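PDB 3NQI: putative lipoprotein from Bacteroides fragilis, which is of unknown molecular function but, as a putative lipoprotein, is probably held at a bacterial membrane through a lipid carried near its N-terminus. Local coordinates for residues A[25-30]-A[48-53]; A[85-88]-A[94-97]; A[98-103]-A[179-184]; A[122-127]-A[215-220]; A[164-169]-A[201-206]. All coordinates share one frame; numbering follows the deposited sequence.

Contact 1: A[25-30]-A[48-53]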
# COMPACT_ATOMS: atom_id res chain seq x y z
N VAL A 25 -4.54 18.27 11.48
CA VAL A 25 -3.86 17.05 11.04
C VAL A 25 -2.37 17.11 11.33
O VAL A 25 -1.72 18.10 11.00
CB VAL A 25 -4.02 16.86 9.53
CG1 VAL A 25 -3.19 15.64 9.06
CG2 VAL A 25 -5.47 16.74 9.15
N THR A 26 -1.81 16.07 11.96
CA THR A 26 -0.35 15.91 12.00
C THR A 26 -0.01 14.53 11.40
O THR A 26 -0.89 13.77 11.05
CB THR A 26 0.26 16.07 13.41
OG1 THR A 26 -0.05 14.92 14.22
CG2 THR A 26 -0.28 17.34 14.09
N PHE A 27 1.28 14.24 11.32
CA PHE A 27 1.76 12.93 10.85
C PHE A 27 2.72 12.26 11.82
O PHE A 27 3.30 12.93 12.69
CB PHE A 27 2.46 13.12 9.51
CG PHE A 27 1.64 13.89 8.52
CD1 PHE A 27 0.61 13.28 7.83
CD2 PHE A 27 1.87 15.25 8.31
CE1 PHE A 27 -0.13 13.98 6.92
CE2 PHE A 27 1.12 15.97 7.41
CZ PHE A 27 0.10 15.34 6.72
N THR A 28 2.87 10.95 11.69
CA THR A 28 3.86 10.17 12.47
C THR A 28 4.69 9.30 11.54
O THR A 28 4.12 8.51 10.80
CB THR A 28 3.16 9.30 13.53
OG1 THR A 28 2.41 10.15 14.40
CG2 THR A 28 4.17 8.46 14.35
N ASP A 29 6.02 9.44 11.57
CA ASP A 29 6.85 8.63 10.67
C ASP A 29 7.03 7.23 11.25
O ASP A 29 6.53 6.94 12.35
CB ASP A 29 8.20 9.32 10.33
CG ASP A 29 9.15 9.39 11.51
OD1 ASP A 29 8.94 8.73 12.56
OD2 ASP A 29 10.17 10.13 11.38
N ALA A 30 7.70 6.35 10.50
CA ALA A 30 7.90 4.93 10.90
C ALA A 30 8.75 4.79 12.17
O ALA A 30 8.61 3.83 12.91
CB ALA A 30 8.51 4.13 9.75
N ARG A 48 -6.00 7.59 6.59
CA ARG A 48 -5.42 6.96 7.76
C ARG A 48 -3.92 6.96 7.58
O ARG A 48 -3.17 7.17 8.55
CB ARG A 48 -5.98 5.55 7.93
CG ARG A 48 -5.97 5.04 9.38
CD ARG A 48 -6.30 3.56 9.54
NE ARG A 48 -5.36 2.76 8.79
CZ ARG A 48 -4.11 2.45 9.14
NH1 ARG A 48 -3.55 2.84 10.30
NH2 ARG A 48 -3.38 1.74 8.30
N MSE A 49 -3.46 6.78 6.33
CA MSE A 49 -2.04 6.77 6.00
C MSE A 49 -1.73 7.65 4.78
O MSE A 49 -2.55 7.79 3.93
CB MSE A 49 -1.59 5.34 5.67
CG MSE A 49 -1.69 4.33 6.81
SE MSE A 49 -0.17 4.52 8.05
CE MSE A 49 1.63 4.63 7.05
N ALA A 50 -0.51 8.21 4.65
CA ALA A 50 -0.20 9.16 3.58
C ALA A 50 1.23 9.07 3.11
O ALA A 50 2.02 8.47 3.78
CB ALA A 50 -0.48 10.68 4.06
N TYR A 51 1.49 9.56 1.92
CA TYR A 51 2.85 9.86 1.44
C TYR A 51 3.05 11.39 1.46
O TYR A 51 2.26 12.15 0.87
CB TYR A 51 3.03 9.30 0.03
CG TYR A 51 4.40 9.52 -0.53
CD1 TYR A 51 5.44 8.69 -0.18
CD2 TYR A 51 4.65 10.56 -1.43
CE1 TYR A 51 6.74 8.87 -0.71
CE2 TYR A 51 5.93 10.75 -1.98
CZ TYR A 51 6.95 9.89 -1.61
OH TYR A 51 8.22 10.07 -2.11
N ILE A 52 4.08 11.87 2.14
CA ILE A 52 4.35 13.30 2.18
C ILE A 52 5.75 13.58 1.68
O ILE A 52 6.59 12.71 1.68
CB ILE A 52 4.17 13.93 3.58
CG1 ILE A 52 5.15 13.38 4.62
CG2 ILE A 52 2.68 13.77 4.06
CD1 ILE A 52 4.96 14.08 6.00
N TYR A 53 5.93 14.82 1.25
CA TYR A 53 7.17 15.37 0.82
C TYR A 53 7.33 16.64 1.64
O TYR A 53 6.50 17.55 1.60
CB TYR A 53 7.08 15.59 -0.71
CG TYR A 53 8.27 16.32 -1.26
CD1 TYR A 53 9.53 16.18 -0.69
CD2 TYR A 53 8.13 17.20 -2.35
CE1 TYR A 53 10.60 16.85 -1.17
CE2 TYR A 53 9.23 17.89 -2.84
CZ TYR A 53 10.46 17.71 -2.23
OH TYR A 53 11.58 18.37 -2.67
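One face of the Phe27 ring is covered by Ile52, whose CG2 methyl stands 4.1 Å from the ring centroid and only 14° off the ring normal, a CH-pi contact displaced toward the CE1 and CZ rim. The other branch of the same isoleucine reaches the opposite end of the ring, with Ile52 CD1 4.0 Å from Phe27 CD2, so the two branches span the aromatic surface between them. Ala50 CB approaches obliquely, 4.4 Å from Phe27 CE1. A small methyl suits this position because it leaves room for the ring, which reaches across from a strand not paired with its own. With CB directed toward segment 48-53, CG anti to the carbonyl carbon (chi1 -51°) sets the ring beneath Ile52. Beta-branched isoleucine suits a strand and offers two separate apolar branches to the flat ring. Val16 and Leu73 also touch Phe27, while Ile71 and Leu73 pack on Ile52. Strands 24-28 and 49-56 both pair with strand 11-21, and through 34-37 and 68-73, which run parallel, the pairings close into a ring. Phe27, Ala50 and Ile52 form part of the interior of what appears to be a five-stranded barrel, its strand order consistent with an OB fold.

Contact 2: A[85-88]-A[94-97]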
# COMPACT_ATOMS: atom_id res chain seq x y z
N ILE A 85 -8.92 -7.47 3.11
CA ILE A 85 -10.08 -8.23 3.51
C ILE A 85 -9.78 -9.70 3.86
O ILE A 85 -8.72 -10.25 3.50
CB ILE A 85 -11.19 -8.17 2.45
CG1 ILE A 85 -10.76 -8.85 1.18
CG2 ILE A 85 -11.68 -6.72 2.14
CD1 ILE A 85 -11.81 -9.80 0.72
N THR A 86 -10.71 -10.34 4.60
CA THR A 86 -10.67 -11.76 4.82
C THR A 86 -11.91 -12.28 4.15
O THR A 86 -12.92 -11.63 4.14
CB THR A 86 -10.76 -12.13 6.30
OG1 THR A 86 -11.91 -11.49 6.87
CG2 THR A 86 -9.52 -11.66 7.05
N THR A 87 -11.80 -13.43 3.53
CA THR A 87 -12.95 -14.14 3.02
C THR A 87 -12.54 -15.62 3.11
O THR A 87 -11.37 -15.91 3.16
CB THR A 87 -13.28 -13.69 1.60
OG1 THR A 87 -14.50 -14.31 1.19
CG2 THR A 87 -12.14 -14.08 0.61
N PRO A 88 -13.49 -16.54 3.19
CA PRO A 88 -13.06 -17.93 3.45
C PRO A 88 -12.25 -18.58 2.33
O PRO A 88 -11.30 -19.26 2.60
CB PRO A 88 -14.38 -18.67 3.62
CG PRO A 88 -15.32 -17.64 4.06
CD PRO A 88 -14.94 -16.40 3.34
N GLY A 94 -16.96 -10.56 -0.87
CA GLY A 94 -15.81 -9.69 -0.74
C GLY A 94 -14.62 -10.07 -1.61
O GLY A 94 -13.67 -9.28 -1.70
N ASP A 95 -14.60 -11.26 -2.20
CA ASP A 95 -13.42 -11.66 -3.03
C ASP A 95 -13.34 -10.79 -4.30
O ASP A 95 -14.33 -10.23 -4.75
CB ASP A 95 -13.45 -13.14 -3.41
CG ASP A 95 -12.08 -13.65 -3.90
OD1 ASP A 95 -11.02 -13.05 -3.60
OD2 ASP A 95 -12.07 -14.71 -4.55
N VAL A 96 -12.14 -10.67 -4.83
CA VAL A 96 -11.85 -9.82 -5.98
C VAL A 96 -11.06 -10.67 -6.99
O VAL A 96 -10.16 -11.43 -6.61
CB VAL A 96 -11.03 -8.56 -5.53
CG1 VAL A 96 -10.62 -7.70 -6.72
CG2 VAL A 96 -11.83 -7.72 -4.54
N THR A 97 -11.38 -10.53 -8.27
CA THR A 97 -10.68 -11.25 -9.33
C THR A 97 -9.66 -10.30 -9.98
O THR A 97 -10.01 -9.20 -10.41
CB THR A 97 -11.70 -11.81 -10.33
OG1 THR A 97 -12.44 -12.84 -9.68
CG2 THR A 97 -11.02 -12.39 -11.56
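Ile85 and Thr87 point from the same face of strand 78-87 toward the returning loop 94-97, and each meets a different part of it. The methyl end of Ile85 is turned onto the backbone of Gly94, with Ile85 CD1 3.1 Å from Gly94 O. That is very close for a methyl and an oxygen. Because the second torsion of Ile85 (chi2 131°) also departs from a staggered value, the exact place of this methyl is doubtful, although its general direction is clear. Two residues on, the methyl branch of Thr87 faces the base of the aspartate side chain, Thr87 CG2 lying 4.3 Å from Asp95 CB. Its hydroxyl takes the other course, Thr87 OG1 bonding to the carbonyl of Ser93; threonine therefore serves as an apolar and a polar partner at once. Gly94 has a positive phi (83°), a conformation that glycine adopts readily. Both carboxylate oxygens of Asp95 have partners outside the segments: OD1 is bonded to the hydroxyl of Tyr155 and OD2 to the backbone N of Gly91, which ties the loop both to itself and to strand 148-155. Val153 of that strand touches Ile85, Thr87 and Asp95. This is a loop that follows strand 78-87 and folds back to pack on the side chains of that same strand, beside its parallel partner 148-155.

Contact 3: A[98-103]-A[179-184]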
# COMPACT_ATOMS: atom_id res chain seq x y z
N THR A 98 -8.40 -10.71 -10.01
CA THR A 98 -7.38 -9.93 -10.67
C THR A 98 -7.65 -9.86 -12.18
O THR A 98 -8.02 -10.88 -12.79
CB THR A 98 -6.05 -10.51 -10.41
OG1 THR A 98 -5.76 -10.26 -9.04
CG2 THR A 98 -4.98 -9.90 -11.33
N ASN A 99 -7.55 -8.67 -12.77
CA ASN A 99 -7.63 -8.56 -14.22
C ASN A 99 -6.50 -7.85 -14.90
O ASN A 99 -6.59 -7.55 -16.11
CB ASN A 99 -9.00 -8.01 -14.66
CG ASN A 99 -9.20 -6.50 -14.35
OD1 ASN A 99 -8.31 -5.82 -13.83
ND2 ASN A 99 -10.37 -5.98 -14.68
N ALA A 100 -5.43 -7.61 -14.17
CA ALA A 100 -4.26 -6.94 -14.71
C ALA A 100 -3.06 -7.34 -13.92
O ALA A 100 -3.19 -7.63 -12.73
CB ALA A 100 -4.41 -5.41 -14.75
N PRO A 101 -1.89 -7.41 -14.57
CA PRO A 101 -0.67 -7.65 -13.88
C PRO A 101 0.01 -6.34 -13.46
O PRO A 101 0.01 -5.36 -14.24
CB PRO A 101 0.17 -8.32 -14.95
CG PRO A 101 -0.25 -7.64 -16.23
CD PRO A 101 -1.67 -7.28 -16.04
N VAL A 102 0.66 -6.36 -12.28
CA VAL A 102 1.57 -5.29 -11.89
C VAL A 102 2.87 -5.48 -12.64
O VAL A 102 3.16 -6.56 -13.21
CB VAL A 102 1.81 -5.25 -10.33
CG1 VAL A 102 0.47 -5.10 -9.58
CG2 VAL A 102 2.55 -6.49 -9.86
N GLY A 103 3.66 -4.42 -12.66
CA GLY A 103 5.00 -4.47 -13.16
C GLY A 103 5.87 -5.11 -12.11
O GLY A 103 6.65 -6.00 -12.42
N ALA A 179 -9.68 -5.00 -23.49
CA ALA A 179 -8.75 -4.49 -24.50
C ALA A 179 -8.06 -3.19 -24.05
O ALA A 179 -6.84 -3.01 -24.24
CB ALA A 179 -9.51 -4.30 -25.88
N ALA A 180 -8.80 -2.31 -23.38
CA ALA A 180 -8.20 -1.06 -22.88
C ALA A 180 -7.21 -1.32 -21.75
O ALA A 180 -6.22 -0.60 -21.59
CB ALA A 180 -9.27 -0.05 -22.43
N ILE A 181 -7.49 -2.33 -20.92
CA ILE A 181 -6.50 -2.73 -19.91
C ILE A 181 -5.21 -3.15 -20.58
O ILE A 181 -4.12 -2.62 -20.23
CB ILE A 181 -7.05 -3.80 -18.97
CG1 ILE A 181 -8.27 -3.27 -18.21
CG2 ILE A 181 -5.94 -4.30 -17.98
CD1 ILE A 181 -9.02 -4.36 -17.43
N ALA A 182 -5.32 -4.04 -21.56
CA ALA A 182 -4.16 -4.58 -22.29
C ALA A 182 -3.27 -3.50 -22.92
O ALA A 182 -2.04 -3.67 -22.94
CB ALA A 182 -4.61 -5.60 -23.36
N GLU A 183 -3.85 -2.38 -23.35
CA GLU A 183 -3.09 -1.32 -24.01
C GLU A 183 -2.31 -0.39 -23.07
O GLU A 183 -1.43 0.33 -23.52
CB GLU A 183 -4.04 -0.48 -24.87
N ARG A 184 -2.63 -0.37 -21.76
CA ARG A 184 -1.99 0.56 -20.86
C ARG A 184 -0.49 0.30 -20.80
O ARG A 184 -0.06 -0.84 -20.61
CB ARG A 184 -2.62 0.49 -19.46
CG ARG A 184 -4.00 1.08 -19.42
CD ARG A 184 -4.61 0.85 -18.07
NE ARG A 184 -5.67 1.81 -17.79
CZ ARG A 184 -6.90 1.70 -18.26
NH1 ARG A 184 -7.25 0.71 -19.09
NH2 ARG A 184 -7.80 2.65 -17.98
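Ile181, on helix 179-183, carries the whole contact with Asn99 and Ala100 of the loop segment 98-103. Just before it, Ala180 offers its carbonyl oxygen to the Arg184 side chain, NH1 to O 3.0 Å, but with an N-H...O angle of 124° the bond is weak. Ile181 then turns both branches to the loop. Its CG2 methyl meets the methyl of Ala100, CG2 to CB 3.7 Å. The longer branch, with CG1 opposite the carbonyl carbon (chi1 -62°), runs on nearly extended and brings CD1 to the amide of Asn99, 3.5 Å from ND2 and 3.8 Å from CG; the two side chains cross at about a right angle. Near the end of the helix, Arg184 N bonds back to Ile181 O. Arg184 itself is gripped by salt bridges to Glu144 and Asp176. The Asn99 amide is already committed, since its OD1 accepts from the backbone N of Val174 and its ND2 is also hydrogen-bonded elsewhere, and Ala100 packs on Tyr172 and Val174. Across the segments, then, adhesion is apolar: isoleucine covers a methyl and a side-chain amide with partners elsewhere, while hydrogen bonds of Thr98 and Asn99 to strand 165-174 probably fix where the loop lies.

Contact 4: A[122-127]-A[215-220]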
# COMPACT_ATOMS: atom_id res chain seq x y z
N ASN A 122 0.40 -2.81 13.04
CA ASN A 122 -0.95 -2.88 12.40
C ASN A 122 -1.02 -2.60 10.89
O ASN A 122 -2.10 -2.68 10.28
CB ASN A 122 -1.82 -1.80 13.05
CG ASN A 122 -2.04 -2.05 14.56
OD1 ASN A 122 -2.57 -3.07 14.96
ND2 ASN A 122 -1.61 -1.10 15.38
N THR A 123 0.09 -2.15 10.31
CA THR A 123 0.10 -1.65 8.94
C THR A 123 1.27 -2.15 8.12
O THR A 123 2.43 -2.06 8.54
CB THR A 123 0.10 -0.08 8.87
OG1 THR A 123 -0.99 0.43 9.62
CG2 THR A 123 0.00 0.46 7.38
N ILE A 124 0.97 -2.62 6.92
CA ILE A 124 2.04 -2.90 5.98
C ILE A 124 1.82 -2.08 4.69
O ILE A 124 0.71 -1.59 4.44
CB ILE A 124 2.15 -4.40 5.65
CG1 ILE A 124 0.85 -4.88 5.04
CG2 ILE A 124 2.57 -5.25 6.93
CD1 ILE A 124 0.92 -6.32 4.43
N VAL A 125 2.92 -1.92 3.95
CA VAL A 125 2.95 -1.05 2.80
C VAL A 125 3.47 -1.77 1.56
O VAL A 125 4.52 -2.41 1.61
CB VAL A 125 3.75 0.22 3.05
CG1 VAL A 125 3.70 1.14 1.76
CG2 VAL A 125 3.13 0.98 4.25
N LEU A 126 2.70 -1.67 0.47
CA LEU A 126 3.15 -2.17 -0.86
C LEU A 126 3.59 -1.04 -1.77
O LEU A 126 2.82 -0.18 -2.08
CB LEU A 126 2.06 -3.02 -1.52
CG LEU A 126 1.85 -4.48 -1.10
CD1 LEU A 126 1.82 -4.64 0.35
CD2 LEU A 126 0.52 -5.02 -1.84
N PRO A 127 4.88 -1.02 -2.20
CA PRO A 127 5.20 -0.17 -3.35
C PRO A 127 4.67 -0.81 -4.61
O PRO A 127 4.96 -2.00 -4.81
CB PRO A 127 6.72 -0.16 -3.36
CG PRO A 127 7.15 -1.01 -2.23
CD PRO A 127 6.03 -1.87 -1.83
N ILE A 215 4.79 -12.42 6.91
CA ILE A 215 3.65 -12.18 6.03
C ILE A 215 4.17 -12.32 4.61
O ILE A 215 5.27 -11.83 4.26
CB ILE A 215 3.03 -10.78 6.22
CG1 ILE A 215 2.61 -10.59 7.70
CG2 ILE A 215 1.88 -10.57 5.19
CD1 ILE A 215 2.20 -9.12 8.12
N THR A 216 3.44 -13.06 3.78
CA THR A 216 3.88 -13.19 2.40
C THR A 216 2.82 -12.55 1.52
O THR A 216 1.60 -12.62 1.78
CB THR A 216 4.16 -14.67 1.96
OG1 THR A 216 2.97 -15.43 2.10
CG2 THR A 216 5.30 -15.26 2.77
N ILE A 217 3.30 -11.89 0.48
CA ILE A 217 2.41 -11.18 -0.46
C ILE A 217 2.59 -11.86 -1.82
O ILE A 217 3.66 -11.90 -2.38
CB ILE A 217 2.78 -9.70 -0.58
CG1 ILE A 217 2.82 -8.99 0.81
CG2 ILE A 217 1.84 -8.98 -1.59
CD1 ILE A 217 1.55 -8.87 1.54
N VAL A 218 1.50 -12.37 -2.35
CA VAL A 218 1.52 -13.13 -3.58
C VAL A 218 0.97 -12.22 -4.72
O VAL A 218 -0.23 -11.86 -4.70
CB VAL A 218 0.64 -14.41 -3.49
CG1 VAL A 218 0.82 -15.24 -4.81
CG2 VAL A 218 1.03 -15.31 -2.28
N ALA A 219 1.80 -11.87 -5.70
CA ALA A 219 1.37 -10.99 -6.83
C ALA A 219 1.51 -11.66 -8.21
O ALA A 219 2.44 -12.45 -8.43
CB ALA A 219 2.19 -9.69 -6.81
N GLN A 220 0.58 -11.35 -9.13
CA GLN A 220 0.75 -11.64 -10.57
C GLN A 220 1.38 -10.43 -11.24
O GLN A 220 0.84 -9.30 -11.21
CB GLN A 220 -0.58 -12.02 -11.25
CG GLN A 220 -1.14 -13.28 -10.72
CD GLN A 220 -2.39 -13.71 -11.46
OE1 GLN A 220 -2.35 -14.54 -12.39
NE2 GLN A 220 -3.52 -13.19 -11.02
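In Ile124 the CG1 branch sits between the backbone N and the carbonyl carbon (chi1 59°) and continues extended, which sends CD1 out from its strand. Ile217 is built differently: its CG1 is opposite the carbonyl carbon, but a second torsion of -66° folds CD1 round. The two side chains consequently reach toward each other tip to tip, Ile124 CD1 lying 3.9 Å from Ile217 CD1. The remaining branches spread the contact along both strands. Ile124 CG2 touches the end of Ile215, CD1 at 4.1 Å, where the two side chains cross obliquely, and Leu126 CD2 lies 4.2 Å from Ile217 CG2. Isoleucine, branched at CB, suits both strands and presents two apolar arms, while leucine, branched one carbon later, carries its methyls further from the backbone. The short segments 123-127 and 215-220 approach to 10.5 Å between axes with a signed crossing angle of -32°, a spacing and twist consistent with two beta faces packed against each other across the interior of a curled sheet. Ile240 packs on both Ile124 and Ile217, Tyr194 adds to Leu126, and Leu168 and Ile196 border Ile215. Every group that meets here is a buried hydrocarbon. Cohesion across the segments is therefore expected to be apolar, from dispersion and exclusion of water, while the backbone pairs with other strands, as Leu126 with Lys192 and Ile215 with Ile240.

Contact 5: A[164-169]-A[201-206]; sequences TILKLY and REYTLK. With CD (cadmium ion), chain E.
A helix packed on the end of a beta-strand, beside a cadmium site, brings Tyr203 against Leu166 and Thr164. Helix 197-207 lays Tyr203 over the start of strand 165-174. Leu166, with CG opposite its backbone N (chi1 174°), meets the tyrosine at a slant, Leu166 CD1 being 4.0 Å from Tyr203 CB and equally near CD1 of the ring. Leucine suits this spot because its methyls also reach Ile199 and Leu200 on the same helix. The far end of the ring extends past the strand's first residue, Tyr203 OH lying 3.6 Å from Thr164 CA. Tyrosine is apt: the residue is buried, with Leu166 packed against its CB and ring, while its hydroxyl hydrogen-bonds to the backbone O of Asp163. That bond ties the helix to the metal site, because Asp163 through OD2 and Ile165 through its carbonyl oxygen both bind the cadmium ion, Ile165 O at 2.3 Å. Three waters complete the ligands seen, water 3 being the nearest of them at 2.4 Å from the metal and lying in the plane of the Tyr203 ring, at its edge. Water 1, 2.7 Å from the cadmium, accepts a hydrogen bond from the backbone N of Lys167, 2.9 Å away.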
# COMPACT_ATOMS: atom_id res chain seq x y z
N THR A 164 2.63 -20.55 10.96
CA THR A 164 3.46 -19.38 11.32
C THR A 164 3.59 -18.32 10.19
O THR A 164 4.30 -17.33 10.35
CB THR A 164 4.88 -19.80 11.73
OG1 THR A 164 5.51 -20.46 10.63
CG2 THR A 164 4.84 -20.75 12.94
N ILE A 165 2.96 -18.55 9.04
CA ILE A 165 3.11 -17.68 7.86
C ILE A 165 1.75 -17.17 7.50
O ILE A 165 0.83 -17.95 7.37
CB ILE A 165 3.71 -18.44 6.65
CG1 ILE A 165 5.12 -18.94 7.01
CG2 ILE A 165 3.76 -17.53 5.39
CD1 ILE A 165 5.78 -19.73 5.85
N LEU A 166 1.59 -15.86 7.39
CA LEU A 166 0.30 -15.29 6.96
C LEU A 166 0.42 -14.93 5.48
O LEU A 166 1.16 -14.04 5.13
CB LEU A 166 -0.02 -14.04 7.76
CG LEU A 166 -1.24 -13.20 7.39
CD1 LEU A 166 -2.49 -14.10 7.43
CD2 LEU A 166 -1.40 -12.05 8.36
N LYS A 167 -0.36 -15.58 4.64
CA LYS A 167 -0.25 -15.42 3.19
C LYS A 167 -1.39 -14.53 2.71
O LYS A 167 -2.60 -14.79 2.98
CB LYS A 167 -0.29 -16.77 2.49
CG LYS A 167 -0.24 -16.67 0.93
CD LYS A 167 0.18 -17.96 0.18
CE LYS A 167 -0.20 -19.26 0.87
NZ LYS A 167 0.36 -20.41 0.14
N LEU A 168 -1.03 -13.46 2.01
CA LEU A 168 -2.00 -12.52 1.45
C LEU A 168 -1.89 -12.44 -0.09
O LEU A 168 -0.80 -12.33 -0.62
CB LEU A 168 -1.82 -11.15 2.06
CG LEU A 168 -1.87 -11.07 3.60
CD1 LEU A 168 -1.57 -9.59 4.01
CD2 LEU A 168 -3.20 -11.59 4.11
N TYR A 169 -3.01 -12.51 -0.79
CA TYR A 169 -3.00 -12.39 -2.24
C TYR A 169 -3.27 -10.94 -2.64
O TYR A 169 -4.20 -10.35 -2.14
CB TYR A 169 -4.05 -13.31 -2.87
CG TYR A 169 -3.61 -14.73 -2.82
CD1 TYR A 169 -3.71 -15.47 -1.65
CD2 TYR A 169 -3.04 -15.34 -3.96
CE1 TYR A 169 -3.26 -16.77 -1.62
CE2 TYR A 169 -2.58 -16.63 -3.92
CZ TYR A 169 -2.70 -17.34 -2.75
OH TYR A 169 -2.28 -18.65 -2.71
N ARG A 201 -6.15 -10.66 13.53
CA ARG A 201 -7.07 -11.21 14.51
C ARG A 201 -7.60 -12.58 14.04
O ARG A 201 -7.60 -13.55 14.80
CB ARG A 201 -8.22 -10.23 14.76
CG ARG A 201 -8.95 -10.45 16.06
CD ARG A 201 -10.29 -9.73 16.09
NE ARG A 201 -10.99 -9.83 14.82
CZ ARG A 201 -11.60 -10.91 14.35
NH1 ARG A 201 -11.63 -12.05 15.00
NH2 ARG A 201 -12.17 -10.86 13.16
N GLU A 202 -8.04 -12.65 12.77
CA GLU A 202 -8.56 -13.90 12.19
C GLU A 202 -7.50 -14.97 12.04
O GLU A 202 -7.75 -16.12 12.32
CB GLU A 202 -9.28 -13.68 10.85
CG GLU A 202 -10.69 -13.19 11.05
CD GLU A 202 -11.60 -14.26 11.67
OE1 GLU A 202 -12.11 -15.11 10.92
OE2 GLU A 202 -11.78 -14.32 12.87
N TYR A 203 -6.29 -14.55 11.70
CA TYR A 203 -5.16 -15.43 11.59
C TYR A 203 -4.84 -16.07 12.96
O TYR A 203 -4.56 -17.28 13.09
CB TYR A 203 -3.95 -14.65 11.07
CG TYR A 203 -2.67 -15.31 11.44
CD1 TYR A 203 -2.16 -16.39 10.69
CD2 TYR A 203 -1.99 -14.95 12.61
CE1 TYR A 203 -1.01 -17.03 11.10
CE2 TYR A 203 -0.85 -15.58 13.01
CZ TYR A 203 -0.34 -16.61 12.25
OH TYR A 203 0.83 -17.27 12.67
N THR A 204 -4.86 -15.25 14.01
CA THR A 204 -4.69 -15.76 15.36
C THR A 204 -5.76 -16.76 15.77
O THR A 204 -5.46 -17.78 16.41
CB THR A 204 -4.60 -14.58 16.41
OG1 THR A 204 -3.32 -13.96 16.24
CG2 THR A 204 -4.76 -15.09 17.84
N LEU A 205 -7.02 -16.46 15.47
CA LEU A 205 -8.09 -17.36 15.85
C LEU A 205 -7.99 -18.72 15.14
O LEU A 205 -8.25 -19.73 15.77
CB LEU A 205 -9.46 -16.77 15.62
CG LEU A 205 -9.82 -15.66 16.60
CD1 LEU A 205 -11.03 -14.97 16.06
CD2 LEU A 205 -10.03 -16.18 18.01
N LYS A 206 -7.57 -18.75 13.88
CA LYS A 206 -7.50 -20.01 13.12
C LYS A 206 -6.20 -20.77 13.36
O LYS A 206 -6.20 -21.97 13.38
CB LYS A 206 -7.63 -19.75 11.62
CG LYS A 206 -8.83 -18.96 11.16
CD LYS A 206 -10.12 -19.70 11.23
CE LYS A 206 -11.18 -18.95 10.39
NZ LYS A 206 -12.58 -19.44 10.60
CD CD E . -0.33 -19.53 6.16
O HOH W 1 -2.19 -17.68 5.41
O HOH W 2 1.44 -20.13 4.26
O HOH W 3 -1.97 -18.89 7.79

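Contact 1 lies in the N-terminal barrel and the other four in the larger body of the chain. Contacts 1 and 4 meet where Arg48 NH2 is 3.0 Å from Thr123 OG1, a probable hydrogen bond, with Met49 SE packing on Thr123. Contact 4 touches contacts 1, 3 and 5, but not contact 2: Thr216 N lies 2.8 Å from Leu166 O, joining it to contact 5 by strand pairing, and Val102 N lies 3.1 Å from Gln220 O, joining it to contact 3. Segments 94-97 of contact 2 and 98-103 of contact 3 are consecutive in one loop, the contact centres about 20 Å apart. The cadmium of contact 5 is about 9 Å from the side chain of Ile215 in contact 4.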